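Local coordinates for protein tylactone synthase starter module and modules 1 & 2 (PDB 2Z5L) that probably reduces the beta-keto group of a carrier-protein-bound polyketide intermediate with NADPH, setting alcohol stereochemistry as the first ketoreductase of the tylosin polyketide synthase, at residues 28-33 and 244-249; 388-393 and 427-432; 228-233 and 494-499; 413-418 and 471-476; 450-455 and 483-488. One frame throughout, in Å; residues are numbered along the deposited sequence.

Contact 1. Residues 28-33 and 244-249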
# COMPACT_ATOMS: atom_id res chain seq x y z
N ARG A 28 -9.16 -15.20 1.13
CA ARG A 28 -9.28 -14.03 1.99
C ARG A 28 -8.27 -13.96 3.13
O ARG A 28 -8.22 -14.84 3.98
CB ARG A 28 -10.70 -13.98 2.57
CG ARG A 28 -11.81 -13.77 1.54
CD ARG A 28 -13.15 -13.98 2.19
NE ARG A 28 -13.28 -13.19 3.41
CZ ARG A 28 -13.52 -11.89 3.43
NH1 ARG A 28 -13.66 -11.22 2.29
NH2 ARG A 28 -13.58 -11.24 4.59
N TYR A 29 -7.49 -12.89 3.15
CA TYR A 29 -6.50 -12.68 4.20
C TYR A 29 -6.60 -11.25 4.72
O TYR A 29 -7.23 -10.38 4.10
CB TYR A 29 -5.09 -12.92 3.67
CG TYR A 29 -4.88 -14.26 3.02
CD1 TYR A 29 -5.31 -14.50 1.72
CD2 TYR A 29 -4.22 -15.29 3.70
CE1 TYR A 29 -5.07 -15.73 1.11
CE2 TYR A 29 -3.98 -16.52 3.09
CZ TYR A 29 -4.41 -16.73 1.80
OH TYR A 29 -4.14 -17.93 1.16
N ARG A 30 -5.98 -11.00 5.86
CA ARG A 30 -6.02 -9.68 6.45
C ARG A 30 -4.78 -9.40 7.29
O ARG A 30 -3.97 -10.30 7.53
CB ARG A 30 -7.28 -9.52 7.31
CG ARG A 30 -7.26 -10.28 8.64
CD ARG A 30 -8.57 -10.09 9.41
NE ARG A 30 -9.22 -8.81 9.11
CZ ARG A 30 -10.21 -8.67 8.22
NH1 ARG A 30 -10.67 -9.71 7.56
NH2 ARG A 30 -10.74 -7.47 8.00
N VAL A 31 -4.63 -8.16 7.72
CA VAL A 31 -3.48 -7.79 8.52
C VAL A 31 -3.85 -7.59 9.97
O VAL A 31 -4.70 -6.77 10.31
CB VAL A 31 -2.81 -6.51 7.99
CG1 VAL A 31 -1.66 -6.11 8.90
CG2 VAL A 31 -2.30 -6.74 6.57
N THR A 32 -3.20 -8.36 10.84
CA THR A 32 -3.42 -8.29 12.27
C THR A 32 -2.12 -7.92 12.96
O THR A 32 -1.05 -7.88 12.33
CB THR A 32 -3.92 -9.64 12.83
OG1 THR A 32 -3.02 -10.69 12.42
CG2 THR A 32 -5.33 -9.94 12.34
N TRP A 33 -2.21 -7.66 14.26
CA TRP A 33 -1.04 -7.28 15.03
C TRP A 33 -0.76 -8.21 16.21
O TRP A 33 -1.48 -8.21 17.21
CB TRP A 33 -1.22 -5.85 15.54
CG TRP A 33 -1.21 -4.83 14.45
CD1 TRP A 33 -2.29 -4.16 13.93
CD2 TRP A 33 -0.06 -4.36 13.73
NE1 TRP A 33 -1.88 -3.29 12.95
CE2 TRP A 33 -0.52 -3.39 12.80
CE3 TRP A 33 1.31 -4.65 13.79
CZ2 TRP A 33 0.35 -2.72 11.93
CZ3 TRP A 33 2.17 -3.98 12.92
CH2 TRP A 33 1.69 -3.03 12.01
N ARG A 244 1.37 -9.07 11.00
CA ARG A 244 1.15 -10.46 10.59
C ARG A 244 -0.00 -10.59 9.60
O ARG A 244 -0.99 -9.87 9.68
CB ARG A 244 0.83 -11.33 11.82
CG ARG A 244 1.98 -11.51 12.79
CD ARG A 244 3.07 -12.39 12.21
NE ARG A 244 4.00 -12.83 13.24
CZ ARG A 244 4.86 -12.02 13.86
NH1 ARG A 244 4.90 -10.73 13.55
NH2 ARG A 244 5.66 -12.51 14.80
N VAL A 245 0.14 -11.51 8.65
CA VAL A 245 -0.92 -11.76 7.68
C VAL A 245 -1.63 -13.05 8.07
O VAL A 245 -1.04 -14.13 8.09
CB VAL A 245 -0.38 -11.89 6.23
CG1 VAL A 245 0.15 -10.55 5.74
CG2 VAL A 245 0.73 -12.95 6.16
N SER A 246 -2.92 -12.94 8.37
CA SER A 246 -3.72 -14.08 8.77
C SER A 246 -4.98 -14.23 7.92
O SER A 246 -5.63 -13.23 7.58
CB SER A 246 -4.09 -13.94 10.25
OG SER A 246 -4.28 -12.58 10.60
N ARG A 247 -5.33 -15.46 7.56
CA ARG A 247 -6.52 -15.70 6.75
C ARG A 247 -7.69 -14.96 7.39
O ARG A 247 -7.84 -14.98 8.61
CB ARG A 247 -6.80 -17.20 6.64
CG ARG A 247 -5.62 -17.98 6.06
CD ARG A 247 -5.96 -19.44 5.75
NE ARG A 247 -6.39 -19.63 4.36
CZ ARG A 247 -5.69 -20.30 3.44
NH1 ARG A 247 -4.53 -20.85 3.75
NH2 ARG A 247 -6.15 -20.42 2.21
N ALA A 248 -8.49 -14.29 6.58
CA ALA A 248 -9.62 -13.55 7.11
C ALA A 248 -10.82 -14.48 7.21
O ALA A 248 -10.82 -15.57 6.65
CB ALA A 248 -9.94 -12.36 6.22
N ALA A 249 -11.85 -14.04 7.93
CA ALA A 249 -13.06 -14.83 8.10
C ALA A 249 -13.64 -15.23 6.75
O ALA A 249 -13.06 -14.94 5.70
CB ALA A 249 -14.08 -14.03 8.90

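Contact 2. Residues 388-393 and 427-432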
# COMPACT_ATOMS: atom_id res chain seq x y z
N LEU A 388 -12.39 0.53 -3.34
CA LEU A 388 -11.09 0.83 -3.89
C LEU A 388 -10.39 -0.47 -4.23
O LEU A 388 -10.38 -1.41 -3.44
CB LEU A 388 -10.25 1.65 -2.89
CG LEU A 388 -10.88 2.96 -2.37
CD1 LEU A 388 -9.95 3.58 -1.35
CD2 LEU A 388 -11.14 3.95 -3.50
N PHE A 389 -9.85 -0.51 -5.44
CA PHE A 389 -9.13 -1.69 -5.93
C PHE A 389 -7.65 -1.51 -5.64
O PHE A 389 -6.95 -0.79 -6.34
CB PHE A 389 -9.34 -1.87 -7.43
CG PHE A 389 -10.67 -2.47 -7.77
CD1 PHE A 389 -11.84 -1.81 -7.45
CD2 PHE A 389 -10.74 -3.71 -8.40
CE1 PHE A 389 -13.09 -2.37 -7.75
CE2 PHE A 389 -11.98 -4.27 -8.70
CZ PHE A 389 -13.15 -3.60 -8.38
N SER A 390 -7.21 -2.16 -4.57
CA SER A 390 -5.83 -2.10 -4.16
C SER A 390 -5.10 -3.29 -4.78
O SER A 390 -5.63 -3.97 -5.65
CB SER A 390 -5.75 -2.14 -2.62
OG SER A 390 -4.44 -1.90 -2.17
N SER A 391 -3.88 -3.52 -4.31
CA SER A 391 -3.03 -4.61 -4.78
C SER A 391 -2.32 -5.21 -3.57
O SER A 391 -2.01 -4.50 -2.61
CB SER A 391 -1.99 -4.07 -5.77
OG SER A 391 -1.08 -5.09 -6.15
N VAL A 392 -2.04 -6.51 -3.64
CA VAL A 392 -1.35 -7.21 -2.56
C VAL A 392 0.08 -6.67 -2.45
O VAL A 392 0.76 -6.86 -1.43
CB VAL A 392 -1.30 -8.74 -2.83
CG1 VAL A 392 -0.39 -9.02 -4.00
CG2 VAL A 392 -0.84 -9.47 -1.58
N THR A 393 0.53 -5.99 -3.50
CA THR A 393 1.86 -5.42 -3.51
C THR A 393 2.01 -4.39 -2.39
O THR A 393 3.11 -4.21 -1.85
CB THR A 393 2.17 -4.73 -4.85
OG1 THR A 393 1.21 -3.69 -5.08
CG2 THR A 393 2.10 -5.76 -5.99
N SER A 427 -11.66 -1.59 0.83
CA SER A 427 -10.42 -1.64 0.06
C SER A 427 -9.92 -3.08 -0.06
O SER A 427 -9.61 -3.72 0.94
CB SER A 427 -9.34 -0.78 0.73
OG SER A 427 -8.14 -0.76 -0.03
N VAL A 428 -9.86 -3.59 -1.29
CA VAL A 428 -9.42 -4.96 -1.52
C VAL A 428 -8.05 -5.02 -2.18
O VAL A 428 -7.85 -4.47 -3.26
CB VAL A 428 -10.43 -5.73 -2.40
CG1 VAL A 428 -10.03 -7.19 -2.47
CG2 VAL A 428 -11.84 -5.58 -1.85
N ALA A 429 -7.11 -5.69 -1.52
CA ALA A 429 -5.75 -5.84 -2.03
C ALA A 429 -5.71 -7.09 -2.91
O ALA A 429 -5.43 -8.20 -2.44
CB ALA A 429 -4.76 -5.97 -0.87
N TRP A 430 -5.98 -6.90 -4.20
CA TRP A 430 -6.03 -8.01 -5.14
C TRP A 430 -4.69 -8.67 -5.42
O TRP A 430 -3.63 -8.10 -5.18
CB TRP A 430 -6.64 -7.54 -6.47
CG TRP A 430 -8.06 -7.07 -6.33
CD1 TRP A 430 -8.48 -5.77 -6.17
CD2 TRP A 430 -9.23 -7.89 -6.21
NE1 TRP A 430 -9.84 -5.74 -5.96
CE2 TRP A 430 -10.32 -7.02 -5.97
CE3 TRP A 430 -9.46 -9.26 -6.27
CZ2 TRP A 430 -11.62 -7.49 -5.80
CZ3 TRP A 430 -10.77 -9.74 -6.10
CH2 TRP A 430 -11.83 -8.85 -5.86
N GLY A 431 -4.78 -9.90 -5.91
CA GLY A 431 -3.61 -10.66 -6.28
C GLY A 431 -3.63 -10.60 -7.79
O GLY A 431 -4.21 -9.67 -8.35
N LEU A 432 -3.04 -11.58 -8.46
CA LEU A 432 -3.02 -11.62 -9.92
C LEU A 432 -4.41 -11.85 -10.49
O LEU A 432 -5.12 -12.75 -10.04
CB LEU A 432 -2.10 -12.73 -10.40
CG LEU A 432 -0.63 -12.60 -10.02
CD1 LEU A 432 0.16 -13.85 -10.45
CD2 LEU A 432 -0.07 -11.37 -10.69

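Contact 3. Residues 228-233 and 494-499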
# COMPACT_ATOMS: atom_id res chain seq x y z
N ASP A 228 15.03 -11.24 16.62
CA ASP A 228 14.13 -11.74 15.59
C ASP A 228 13.99 -10.74 14.46
O ASP A 228 13.95 -9.53 14.68
CB ASP A 228 12.76 -12.05 16.18
CG ASP A 228 12.77 -13.28 17.06
OD1 ASP A 228 13.30 -14.32 16.61
OD2 ASP A 228 12.26 -13.20 18.20
N GLY A 229 13.92 -11.27 13.24
CA GLY A 229 13.79 -10.43 12.07
C GLY A 229 12.46 -9.71 11.99
O GLY A 229 11.77 -9.80 10.98
N GLU A 230 12.09 -9.01 13.05
CA GLU A 230 10.84 -8.27 13.06
C GLU A 230 11.08 -6.88 12.45
O GLU A 230 11.30 -5.90 13.16
CB GLU A 230 10.32 -8.14 14.49
CG GLU A 230 9.97 -9.46 15.15
CD GLU A 230 8.70 -10.09 14.60
OE1 GLU A 230 8.33 -11.19 15.06
OE2 GLU A 230 8.06 -9.49 13.71
N ASP A 231 11.03 -6.82 11.12
CA ASP A 231 11.24 -5.58 10.39
C ASP A 231 9.95 -4.80 10.12
O ASP A 231 9.89 -3.96 9.22
CB ASP A 231 11.98 -5.86 9.07
CG ASP A 231 11.30 -6.94 8.22
OD1 ASP A 231 11.86 -7.30 7.16
OD2 ASP A 231 10.22 -7.43 8.61
N GLN A 232 8.92 -5.09 10.91
CA GLN A 232 7.62 -4.42 10.81
C GLN A 232 6.98 -4.48 12.19
O GLN A 232 6.21 -5.39 12.50
CB GLN A 232 6.71 -5.14 9.79
CG GLN A 232 7.10 -4.95 8.32
CD GLN A 232 6.05 -5.52 7.38
OE1 GLN A 232 4.90 -5.10 7.38
NE2 GLN A 232 6.46 -6.48 6.56
N VAL A 233 7.31 -3.49 13.02
CA VAL A 233 6.81 -3.43 14.39
C VAL A 233 6.14 -2.10 14.73
O VAL A 233 6.49 -1.06 14.18
CB VAL A 233 7.97 -3.69 15.39
CG1 VAL A 233 7.46 -3.73 16.82
CG2 VAL A 233 8.68 -4.99 15.02
N PRO A 494 14.07 -13.44 4.97
CA PRO A 494 13.44 -14.19 6.06
C PRO A 494 12.60 -13.25 6.92
O PRO A 494 12.95 -12.07 7.07
CB PRO A 494 14.63 -14.77 6.82
CG PRO A 494 15.65 -13.70 6.67
CD PRO A 494 15.53 -13.34 5.20
N GLY A 495 11.51 -13.76 7.49
CA GLY A 495 10.66 -12.91 8.30
C GLY A 495 9.51 -13.62 8.99
O GLY A 495 9.25 -14.80 8.74
N ARG A 496 8.82 -12.88 9.85
CA ARG A 496 7.70 -13.40 10.63
C ARG A 496 6.33 -13.05 10.04
O ARG A 496 5.28 -13.47 10.55
CB ARG A 496 7.80 -12.85 12.06
CG ARG A 496 9.09 -13.20 12.81
CD ARG A 496 9.11 -14.65 13.31
NE ARG A 496 9.84 -14.80 14.57
CZ ARG A 496 9.81 -15.89 15.33
NH1 ARG A 496 9.09 -16.94 14.97
NH2 ARG A 496 10.50 -15.92 16.47
N LEU A 497 6.34 -12.28 8.96
CA LEU A 497 5.12 -11.83 8.30
C LEU A 497 4.07 -12.91 7.98
O LEU A 497 2.90 -12.78 8.36
CB LEU A 497 5.49 -11.08 7.02
CG LEU A 497 4.46 -10.12 6.41
CD1 LEU A 497 3.59 -10.86 5.43
CD2 LEU A 497 3.64 -9.47 7.51
N PHE A 498 4.49 -13.96 7.30
CA PHE A 498 3.57 -15.03 6.92
C PHE A 498 3.54 -16.21 7.88
O PHE A 498 2.94 -17.25 7.57
CB PHE A 498 3.90 -15.54 5.52
CG PHE A 498 3.95 -14.46 4.47
CD1 PHE A 498 5.13 -13.77 4.21
CD2 PHE A 498 2.81 -14.15 3.73
CE1 PHE A 498 5.17 -12.78 3.23
CE2 PHE A 498 2.84 -13.16 2.75
CZ PHE A 498 4.03 -12.48 2.49
N ASP A 499 4.18 -16.10 9.04
CA ASP A 499 4.15 -17.23 9.98
C ASP A 499 2.72 -17.53 10.44
O ASP A 499 2.40 -18.68 10.73
CB ASP A 499 5.03 -16.97 11.20
CG ASP A 499 6.51 -17.20 10.92
OD1 ASP A 499 6.84 -17.98 10.00
OD2 ASP A 499 7.34 -16.61 11.64

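Contact 4. Residues 413-418 and 471-476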
# COMPACT_ATOMS: atom_id res chain seq x y z
N ALA A 413 -5.34 2.91 3.62
CA ALA A 413 -5.43 3.83 4.75
C ALA A 413 -6.66 4.73 4.62
O ALA A 413 -7.33 5.03 5.61
CB ALA A 413 -4.16 4.69 4.85
N LEU A 414 -6.94 5.16 3.39
CA LEU A 414 -8.09 6.00 3.11
C LEU A 414 -9.36 5.25 3.47
O LEU A 414 -10.31 5.84 4.00
CB LEU A 414 -8.11 6.39 1.63
CG LEU A 414 -9.36 7.14 1.14
CD1 LEU A 414 -9.43 8.53 1.75
CD2 LEU A 414 -9.32 7.25 -0.39
N ALA A 415 -9.38 3.95 3.21
CA ALA A 415 -10.54 3.13 3.53
C ALA A 415 -10.74 3.16 5.04
O ALA A 415 -11.84 3.45 5.52
CB ALA A 415 -10.31 1.69 3.07
N GLU A 416 -9.67 2.88 5.78
CA GLU A 416 -9.70 2.87 7.24
C GLU A 416 -10.15 4.22 7.79
O GLU A 416 -11.06 4.28 8.62
CB GLU A 416 -8.32 2.53 7.83
CG GLU A 416 -7.76 1.19 7.38
CD GLU A 416 -6.63 0.68 8.27
OE1 GLU A 416 -6.88 0.33 9.44
OE2 GLU A 416 -5.48 0.63 7.79
N ARG A 417 -9.53 5.29 7.32
CA ARG A 417 -9.91 6.60 7.80
C ARG A 417 -11.37 6.93 7.50
O ARG A 417 -12.04 7.59 8.30
CB ARG A 417 -9.00 7.68 7.22
CG ARG A 417 -7.56 7.59 7.70
CD ARG A 417 -6.83 8.88 7.42
NE ARG A 417 -6.89 9.26 6.01
CZ ARG A 417 -6.17 8.70 5.05
NH1 ARG A 417 -5.32 7.73 5.33
NH2 ARG A 417 -6.28 9.13 3.79
N ARG A 418 -11.86 6.48 6.35
CA ARG A 418 -13.25 6.75 5.96
C ARG A 418 -14.27 6.08 6.87
O ARG A 418 -15.16 6.73 7.40
CB ARG A 418 -13.52 6.29 4.52
CG ARG A 418 -13.16 7.31 3.46
CD ARG A 418 -13.53 6.79 2.07
NE ARG A 418 -14.98 6.66 1.88
CZ ARG A 418 -15.79 7.67 1.58
NH1 ARG A 418 -15.31 8.90 1.43
NH2 ARG A 418 -17.09 7.46 1.42
N ASN A 471 -19.08 -6.37 4.64
CA ASN A 471 -18.83 -4.96 4.88
C ASN A 471 -17.39 -4.76 5.35
O ASN A 471 -17.13 -4.00 6.27
CB ASN A 471 -19.79 -4.39 5.93
CG ASN A 471 -20.34 -3.04 5.53
OD1 ASN A 471 -19.80 -1.99 5.93
ND2 ASN A 471 -21.42 -3.04 4.75
N ASP A 472 -16.46 -5.47 4.71
CA ASP A 472 -15.06 -5.36 5.06
C ASP A 472 -14.53 -3.94 4.87
O ASP A 472 -15.09 -3.15 4.11
CB ASP A 472 -14.20 -6.29 4.20
CG ASP A 472 -14.52 -7.75 4.40
OD1 ASP A 472 -14.48 -8.24 5.55
OD2 ASP A 472 -14.80 -8.42 3.38
N VAL A 473 -13.44 -3.63 5.59
CA VAL A 473 -12.77 -2.35 5.48
C VAL A 473 -11.56 -2.61 4.59
O VAL A 473 -11.40 -1.98 3.55
CB VAL A 473 -12.32 -1.83 6.87
CG1 VAL A 473 -11.40 -0.62 6.71
CG2 VAL A 473 -13.55 -1.43 7.70
N CYS A 474 -10.73 -3.57 4.98
CA CYS A 474 -9.58 -3.94 4.17
C CYS A 474 -9.44 -5.44 4.24
O CYS A 474 -9.55 -6.05 5.30
CB CYS A 474 -8.27 -3.30 4.66
SG CYS A 474 -8.05 -1.57 4.19
N VAL A 475 -9.22 -6.05 3.08
CA VAL A 475 -9.06 -7.48 3.02
C VAL A 475 -8.20 -7.77 1.82
O VAL A 475 -8.20 -7.01 0.85
CB VAL A 475 -10.43 -8.20 2.87
CG1 VAL A 475 -11.12 -7.76 1.59
CG2 VAL A 475 -10.23 -9.71 2.89
N THR A 476 -7.43 -8.85 1.91
CA THR A 476 -6.56 -9.27 0.83
C THR A 476 -7.21 -10.49 0.20
O THR A 476 -7.41 -11.51 0.87
CB THR A 476 -5.14 -9.68 1.32
OG1 THR A 476 -4.48 -8.56 1.91
CG2 THR A 476 -4.30 -10.19 0.16

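Contact 5. Residues 450-455 and 483-488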
# COMPACT_ATOMS: atom_id res chain seq x y z
N ARG A 450 6.78 -16.68 -7.46
CA ARG A 450 6.75 -16.84 -6.02
C ARG A 450 5.59 -17.72 -5.56
O ARG A 450 5.56 -18.18 -4.41
CB ARG A 450 6.67 -15.46 -5.33
CG ARG A 450 7.96 -14.63 -5.41
CD ARG A 450 7.75 -13.21 -4.87
NE ARG A 450 7.41 -13.18 -3.45
CZ ARG A 450 7.01 -12.10 -2.79
NH1 ARG A 450 6.71 -12.19 -1.49
NH2 ARG A 450 6.88 -10.94 -3.42
N GLY A 451 4.63 -17.97 -6.45
CA GLY A 451 3.50 -18.81 -6.08
C GLY A 451 2.09 -18.27 -6.22
O GLY A 451 1.13 -18.96 -5.86
N LEU A 452 1.93 -17.05 -6.73
CA LEU A 452 0.58 -16.51 -6.89
C LEU A 452 -0.04 -17.05 -8.16
O LEU A 452 0.64 -17.22 -9.18
CB LEU A 452 0.58 -14.98 -6.98
CG LEU A 452 0.98 -14.14 -5.77
CD1 LEU A 452 0.39 -12.74 -5.95
CD2 LEU A 452 0.46 -14.75 -4.50
N ARG A 453 -1.34 -17.32 -8.11
CA ARG A 453 -2.06 -17.84 -9.27
C ARG A 453 -3.09 -16.83 -9.73
O ARG A 453 -3.69 -16.12 -8.93
CB ARG A 453 -2.74 -19.16 -8.89
CG ARG A 453 -1.77 -20.29 -8.61
CD ARG A 453 -2.45 -21.52 -8.01
NE ARG A 453 -3.08 -21.25 -6.72
CZ ARG A 453 -3.25 -22.17 -5.76
NH1 ARG A 453 -2.83 -23.40 -5.97
NH2 ARG A 453 -3.83 -21.85 -4.62
N ALA A 454 -3.29 -16.75 -11.04
CA ALA A 454 -4.26 -15.81 -11.62
C ALA A 454 -5.68 -16.19 -11.22
O ALA A 454 -6.19 -17.23 -11.62
CB ALA A 454 -4.12 -15.80 -13.14
N MET A 455 -6.33 -15.34 -10.43
CA MET A 455 -7.69 -15.60 -9.99
C MET A 455 -8.67 -15.47 -11.16
O MET A 455 -8.47 -14.63 -12.03
CB MET A 455 -8.09 -14.61 -8.91
CG MET A 455 -7.24 -14.68 -7.66
SD MET A 455 -7.85 -13.51 -6.46
CE MET A 455 -6.84 -12.12 -6.85
N GLU A 483 2.77 -23.56 -0.67
CA GLU A 483 3.82 -24.57 -0.70
C GLU A 483 4.89 -24.17 -1.70
O GLU A 483 5.75 -24.97 -2.08
CB GLU A 483 3.24 -25.94 -1.08
CG GLU A 483 2.27 -26.51 -0.04
CD GLU A 483 2.94 -26.87 1.27
OE1 GLU A 483 2.21 -27.19 2.24
OE2 GLU A 483 4.19 -26.85 1.35
N ARG A 484 4.84 -22.92 -2.14
CA ARG A 484 5.80 -22.42 -3.11
C ARG A 484 6.15 -20.96 -2.81
O ARG A 484 7.18 -20.46 -3.23
CB ARG A 484 5.22 -22.53 -4.51
CG ARG A 484 6.18 -22.16 -5.62
CD ARG A 484 5.52 -22.33 -6.97
NE ARG A 484 6.42 -22.00 -8.08
CZ ARG A 484 6.03 -21.90 -9.35
NH1 ARG A 484 4.76 -22.11 -9.67
NH2 ARG A 484 6.91 -21.59 -10.29
N PHE A 485 5.27 -20.31 -2.06
CA PHE A 485 5.45 -18.91 -1.70
C PHE A 485 6.33 -18.76 -0.46
O PHE A 485 7.35 -18.08 -0.49
CB PHE A 485 4.10 -18.27 -1.42
CG PHE A 485 4.12 -16.77 -1.44
CD1 PHE A 485 4.00 -16.07 -2.63
CD2 PHE A 485 4.26 -16.05 -0.26
CE1 PHE A 485 4.01 -14.68 -2.65
CE2 PHE A 485 4.27 -14.66 -0.26
CZ PHE A 485 4.15 -13.97 -1.46
N ALA A 486 5.92 -19.41 0.63
CA ALA A 486 6.65 -19.34 1.89
C ALA A 486 8.15 -19.58 1.71
O ALA A 486 8.97 -18.76 2.11
CB ALA A 486 6.08 -20.33 2.89
N PRO A 487 8.53 -20.71 1.09
CA PRO A 487 9.96 -20.98 0.90
C PRO A 487 10.66 -19.96 -0.00
O PRO A 487 11.78 -19.54 0.28
CB PRO A 487 9.96 -22.39 0.31
CG PRO A 487 8.69 -22.43 -0.47
CD PRO A 487 7.70 -21.76 0.48
N ALA A 488 9.98 -19.57 -1.08
CA ALA A 488 10.54 -18.62 -2.04
C ALA A 488 10.77 -17.25 -1.43
O ALA A 488 11.88 -16.71 -1.48
CB ALA A 488 9.61 -18.50 -3.24

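Contact 1. Residues 28-33 and 244-249
Arg30 faces Ser246 and Thr32 faces Arg244 as hydrogen-bonded antiparallel pairs, alternating with the non-hydrogen-bonded pairs Tyr29-Arg247 and Val31-Val245, while the strand axes approach to 4.5 Å. This antiparallel beta pairing inserts the first strand of the ketoreductase between strands 239-247 and 474-477, next to the parallel strands of its Rossmann-type fold. Thr32 N gives a nearly linear bond to Arg244 O (2.9 Å, 165°). Pairing runs on past the end of the second strand, where Ala248 N reaches Arg28 O at 2.7 Å. Arg30 and Ser246 share a face with Thr32, whose OG1 (chi1 52°, between the backbone N and the carbonyl carbon) shares a hydrogen bond with Ser246 OG at 2.9 Å. The side chains of Tyr29 and Arg247 lie side by side and point the same way, ring and guanidinium planes 38° apart. Tyr29 OH sits over one guanidinium face, 3.4 Å from Arg247 NH2 but badly angled for a bond; the hydroxyl bonds instead with Trp482, and the guanidinium has a salt bridge to Glu503. At the start of the strand Arg28 NH1 forms a salt bridge with Asp472, and its NE donates within the guanidinium plane to Ala249 O at 2.9 Å.

Contact 2. Residues 388-393 and 427-432
Leu388 to Ser391 run parallel to Ser427 to Trp430 as the two strands of a beta-alpha-beta unit, connected through helix 402-419, in the Rossmann-type core of the ketoreductase. The tight part lies along the strands. Val428 N points almost straight at Leu388 O (3.1 Å, 165°), and Ser390 N follows with a shorter bond to Val428 O of 2.7 Å. Trp430 N to Ser390 O is weak at 3.3 Å, but Val392 N to Trp430 O, at 2.7 Å, tightens the pairing again. On the Ser390-Ser427 face both hydroxyls bond to Asp412 OD1 of the connecting helix, so one carboxylate oxygen satisfies a pair of buried serines. On the other face the Phe389 ring and the five-membered ring of Trp430 lie near parallel, planes 25° apart, yet slid so far that they barely overlap, with centroids 5.0 Å apart; Leu464 packs on both residues. The loose side is partly exposed Gly431, whose CA stands 4.3 Å from Val392 CG1. The indole reaches back, bringing NE1 to 3.3 Å from Phe389 CD2.

Contact 3. Residues 228-233 and 494-499
Asp228 opens the contact with a salt bridge from OD1 to Arg496 NH2 at 3.2 Å. The hydrogen bond within it is weak, with an N-H...O angle of 139°; the carboxylate and guanidinium planes are 66° apart. Gly229, centre of an inverse gamma turn, passes the second segment with its backbone, its O lying 4.3 Å from Gly495 CA. Glu230 centres a second inverse gamma turn. A bend at chi2 (-73°) swings its carboxylate beside the aliphatic root of Arg496, where OE1 approaches CG to 3.1 Å. The same oxygen is 3.9 Å from Arg496 NE but well out of the guanidinium plane, so the pairing is long and rests on charge alone. Its stronger partner is Arg244 of strand 239-247, which probably helps keep this buried carboxylate ionised. Asp231 turns to Arg493 outside the two segments. Gln232, where the strand begins, makes a looser approach, NE2 standing 4.2 Å from Leu497 CG. On the other segment Arg496 also has a long ion pair from NH1 to Asp499 OD2 at 3.8 Å, across a type I turn closed by Asp499 N to Arg496 O. The whole is a surface salt-bridge network of Asp228, Glu230, Arg496 and Asp499, joining the loop before strand 232-236 to a beta turn near the chain's end.

Contact 4. Residues 413-418 and 471-476
Ala415 and Glu416 of helix 402-419 rest against Val473 and Cys474, an example of the helix-on-sheet packing of a Rossmann-type fold at the start of strand 474-477. The contact is small, burying 151 Å² in all, and no hydrogen bond crosses it. Val473 can be followed outward. The side chain sets out toward the helix, but CB itself makes no close approach; of the two methyl branches CG1, not CG2, carries the contact, set anti to the backbone N by chi1 of 170°. There CG1 meets the backbone of Glu416, 3.9 Å from CA and 4.0 Å from N, then the Glu416 side chain at CG (4.1 Å), which crosses it at about a right angle; Ala415 CB lies a little farther off. Next in sequence, Cys474 also points toward the helix, and its SG faces both helix residues, 4.2 Å from Glu416 CG. Ser427 of the adjoining strand touches both Ala415 and Cys474. Behind Val473 the chain comes out of helix 457-470 through a Schellman motif with Asn471 at positive phi, and Arg419 of the packed helix bonds to the carbonyls of Asn471 and Asp472. Near the centre of the contact Ala415 CB stands 3.9 Å from Val473 O and 4.1 Å from Cys474 SG.

Contact 5. Residues 450-455 and 483-488
Arg450 and Phe485 carry this contact through a flat-group approach. The guanidinium lies askew to the ring with the planes 24° apart, Phe485 CE1 sitting over one guanidinium face. NH1 comes within 3.1 Å of Phe485 CZ, and NE stands 3.8 Å from CE1. A bend at chi3 (63°) turns the head of Arg450 along the ring, and polar partners outside the segments fix its rotation: NH1 bonds to Thr489 OG1 and NH2 to Asn398 OD1. Apolar contacts come next. Arg450 CB is 3.8 Å from Phe485 CD1, and Leu452 CD2 reaches CE1 of the same ring at 4.0 Å. Phe485 chi1 of -163° sends the ring anti to its own N and in among these groups, where Phe498 and Trp482 are further aromatic neighbours. Of the backbone approaches, Gly451 N lies at the ring edge, 4.3 Å from Phe485 CD1, and Gly451 CA is 4.2 Å from Arg484 CD. Farther along the helix, Ala488 CB is 4.2 Å from Arg450 O. No hydrogen bond spans the two segments; the contact rests on packing, in which backbone atoms of Arg450 and Gly451 take part. Gly451 has positive phi and two bonds back into the last turn of helix 442-450: the arrangement is a Schellman helix end seated against the first turn of helix 482-492, with an arginine-aromatic contact beside it.

Contacts 1, 2 and 4 follow neighbouring strands: Tyr29 N lies 2.7 Å from Thr476 O between contacts 1 and 4, and Ser427 N lies 2.8 Å from Val473 O between contacts 4 and 2, whose centres are 11 Å apart. Contact 3 joins contact 1 by the salt bridge of Arg244 NH2 to Glu230 OE1 (3.0 Å). Contact 5 meets contact 2 at Leu432 O and Met455 N (2.9 Å), and contact 3 at the rings of Phe498 and Phe485. Contacts 4 and 5, about 25 Å apart between centres, do not touch. Contact 2 lies nearest the chain centre, its Phe389 near, without touching, a glycine-rich sequence that may be the Rossmann-type nucleotide-binding loop.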